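Local coordinates for protein trehalose-6-phosphate phosphatase (PDB 5DXF) that belongs to glycosyltransferase family 20 through its N-terminal domain, which has the two-lobed GT-B fold of paired Rossmann-like domains, at residues Val466-Ala470 with Lys502-Val507. Numbering follows the deposited sequence.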
ATOM      1  N   VAL A 466       3.437   1.342  13.901  1.00 64.90           N
ATOM      2  CA  VAL A 466       4.611   0.508  14.149  1.00 62.90           C
ATOM      3  C   VAL A 466       5.847   1.331  14.521  1.00 58.78           C
ATOM      4  O   VAL A 466       6.601   0.942  15.413  1.00 68.14           O
ATOM      5  CB  VAL A 466       4.937  -0.400  12.927  1.00 51.70           C
ATOM      6  CG1 VAL A 466       3.709  -1.214  12.553  1.00 54.91           C
ATOM      7  CG2 VAL A 466       5.428   0.407  11.727  1.00 63.42           C
ATOM      8  N   LEU A 467       6.036   2.475  13.865  1.00 51.89           N
ATOM      9  CA  LEU A 467       7.188   3.331  14.131  1.00 66.86           C
ATOM     10  C   LEU A 467       6.819   4.405  15.150  1.00 61.98           C
ATOM     11  O   LEU A 467       6.783   5.595  14.827  1.00 60.00           O
ATOM     12  CB  LEU A 467       7.703   3.967  12.833  1.00 60.50           C
ATOM     13  CG  LEU A 467       8.037   3.009  11.683  1.00 58.29           C
ATOM     14  CD1 LEU A 467       8.664   3.764  10.523  1.00 60.89           C
ATOM     15  CD2 LEU A 467       8.949   1.879  12.143  1.00 60.53           C
ATOM     16  N   LYS A 468       6.556   3.977  16.382  1.00 62.03           N
ATOM     17  CA  LYS A 468       6.094   4.870  17.441  1.00 60.86           C
ATOM     18  C   LYS A 468       7.089   5.977  17.780  1.00 66.69           C
ATOM     19  O   LYS A 468       6.694   7.095  18.108  1.00 66.90           O
ATOM     20  CB  LYS A 468       5.771   4.067  18.709  1.00 72.34           C
ATOM     21  CG  LYS A 468       4.373   3.465  18.733  1.00 82.60           C
ATOM     22  CD  LYS A 468       4.011   2.960  20.124  1.00 82.10           C
ATOM     23  CE  LYS A 468       4.619   1.595  20.405  1.00 86.05           C
ATOM     24  NZ  LYS A 468       4.799   1.365  21.869  1.00 93.73           N
ATOM     25  N   ASP A 469       8.377   5.667  17.692  1.00 65.78           N
ATOM     26  CA  ASP A 469       9.421   6.604  18.107  1.00 66.57           C
ATOM     27  C   ASP A 469       9.714   7.687  17.068  1.00 59.53           C
ATOM     28  O   ASP A 469      10.435   8.643  17.352  1.00 65.77           O
ATOM     29  CB  ASP A 469      10.707   5.840  18.431  1.00 69.52           C
ATOM     30  CG  ASP A 469      10.663   5.176  19.792  1.00 72.14           C
ATOM     31  OD1 ASP A 469      10.390   5.883  20.786  1.00 90.66           O
ATOM     32  OD2 ASP A 469      10.895   3.951  19.868  1.00 74.69           O
ATOM     33  N   ALA A 470       9.156   7.538  15.872  1.00 58.45           N
ATOM     34  CA  ALA A 470       9.364   8.518  14.810  1.00 56.37           C
ATOM     35  C   ALA A 470       8.739   9.857  15.173  1.00 60.09           C
ATOM     36  O   ALA A 470       7.780   9.914  15.945  1.00 64.17           O
ATOM     37  CB  ALA A 470       8.789   8.010  13.494  1.00 47.83           C
ATOM     38  N   LYS A 502      16.772   3.384  16.419  1.00 57.44           N
ATOM     39  CA  LYS A 502      15.474   2.920  16.907  1.00 64.97           C
ATOM     40  C   LYS A 502      14.536   2.508  15.776  1.00 62.09           C
ATOM     41  O   LYS A 502      14.028   1.378  15.750  1.00 56.26           O
ATOM     42  CB  LYS A 502      14.811   4.010  17.758  1.00 64.56           C
ATOM     43  CG  LYS A 502      15.640   4.460  18.953  1.00 68.57           C
ATOM     44  CD  LYS A 502      14.988   5.618  19.694  1.00 69.88           C
ATOM     45  CE  LYS A 502      15.819   6.016  20.906  1.00 71.26           C
ATOM     46  NZ  LYS A 502      15.090   5.841  22.194  1.00 74.21           N
ATOM     47  N   LEU A 503      14.328   3.424  14.834  1.00 57.04           N
ATOM     48  CA  LEU A 503      13.439   3.174  13.704  1.00 57.39           C
ATOM     49  C   LEU A 503      13.942   2.048  12.807  1.00 51.26           C
ATOM     50  O   LEU A 503      13.149   1.279  12.271  1.00 51.23           O
ATOM     51  CB  LEU A 503      13.263   4.439  12.866  1.00 58.90           C
ATOM     52  CG  LEU A 503      12.659   5.649  13.571  1.00 61.40           C
ATOM     53  CD1 LEU A 503      12.595   6.830  12.617  1.00 50.52           C
ATOM     54  CD2 LEU A 503      11.281   5.311  14.108  1.00 57.57           C
ATOM     55  N   TYR A 504      15.256   1.954  12.643  1.00 62.13           N
ATOM     56  CA  TYR A 504      15.839   0.956  11.755  1.00 57.27           C
ATOM     57  C   TYR A 504      15.611  -0.445  12.297  1.00 62.46           C
ATOM     58  O   TYR A 504      15.075  -1.298  11.590  1.00 61.37           O
ATOM     59  CB  TYR A 504      17.329   1.213  11.546  1.00 56.18           C
ATOM     60  CG  TYR A 504      17.994   0.288  10.557  1.00 62.09           C
ATOM     61  CD1 TYR A 504      17.802   0.441   9.189  1.00 56.58           C
ATOM     62  CD2 TYR A 504      18.824  -0.731  10.991  1.00 67.08           C
ATOM     63  CE1 TYR A 504      18.418  -0.408   8.281  1.00 61.99           C
ATOM     64  CE2 TYR A 504      19.443  -1.581  10.097  1.00 73.31           C
ATOM     65  CZ  TYR A 504      19.239  -1.417   8.746  1.00 71.56           C
ATOM     66  OH  TYR A 504      19.862  -2.274   7.869  1.00 63.56           O
ATOM     67  N   GLU A 505      15.992  -0.690  13.548  1.00 67.52           N
ATOM     68  CA  GLU A 505      15.734  -2.011  14.119  1.00 66.30           C
ATOM     69  C   GLU A 505      14.231  -2.264  14.277  1.00 58.70           C
ATOM     70  O   GLU A 505      13.789  -3.412  14.227  1.00 56.82           O
ATOM     71  CB  GLU A 505      16.459  -2.194  15.460  1.00 63.71           C
ATOM     72  CG  GLU A 505      16.577  -0.956  16.318  1.00 68.97           C
ATOM     73  CD  GLU A 505      17.020  -1.288  17.723  1.00 85.97           C
ATOM     74  OE1 GLU A 505      18.191  -1.687  17.906  1.00 98.85           O
ATOM     75  OE2 GLU A 505      16.187  -1.160  18.645  1.00 86.24           O
ATOM     76  N   LYS A 506      13.440  -1.201  14.437  1.00 55.24           N
ATOM     77  CA  LYS A 506      11.991  -1.382  14.519  1.00 58.95           C
ATOM     78  C   LYS A 506      11.417  -1.871  13.188  1.00 60.35           C
ATOM     79  O   LYS A 506      10.498  -2.691  13.163  1.00 58.47           O
ATOM     80  CB  LYS A 506      11.286  -0.094  14.943  1.00 62.74           C
ATOM     81  CG  LYS A 506       9.834  -0.318  15.352  1.00 71.13           C
ATOM     82  CD  LYS A 506       9.737  -1.351  16.473  1.00 76.13           C
ATOM     83  CE  LYS A 506       8.292  -1.692  16.812  1.00 71.44           C
ATOM     84  NZ  LYS A 506       7.564  -2.271  15.649  1.00 71.81           N
ATOM     85  N   VAL A 507      11.963  -1.360  12.087  1.00 52.60           N
ATOM     86  CA  VAL A 507      11.582  -1.791  10.746  1.00 55.03           C
ATOM     87  C   VAL A 507      12.087  -3.205  10.477  1.00 61.54           C
ATOM     88  O   VAL A 507      11.369  -4.035   9.915  1.00 58.74           O
ATOM     89  CB  VAL A 507      12.134  -0.831   9.665  1.00 62.76           C
ATOM     90  CG1 VAL A 507      11.973  -1.429   8.276  1.00 46.71           C
ATOM     91  CG2 VAL A 507      11.429   0.512   9.744  1.00 52.81           C
TER
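One face of a helix closes over a tight loop here. K502 points its CA-to-CB bond at the loop and runs its methylenes beside D469, CD to CG 4.3 Å; both polar residues suit this exposed margin, where their charged ends can stay hydrated, too far apart for a salt bridge. L503, nearest the loop in backbone terms (CA to CA of L467 6.3 Å), fills the centre: its CD2 meets L467 CB at 4.0 Å, A470 CB at 3.7 Å and A470 N at 3.5 Å. The methyl thus sits against the type I beta turn L467–A470, closed by A470 N to L467 O at 3.2 Å, where small A470 lets leucine approach closely. Y504 turns away, its OH hydrogen-bonded to E307 and K449. One helical turn beyond K502, K506 packs CG against L467 CD2 at 4.0 Å and curls its NZ back to V466 O, a weak hydrogen bond of 3.4 Å to the acceptor of the inverse gamma turn centred on L467. V507 completes the apolar face, CG2 3.7 Å from L467 CD2, a compact residue for a buried spot. In the Rossmann-like C-terminal lobe of the GT-B fold, helix 493-509 thus packs on the loop joining neighbouring parallel strands 455-458 and 471-473, the latter at the sheet edge, while L467, L503 and V507 also touch helix 439-447.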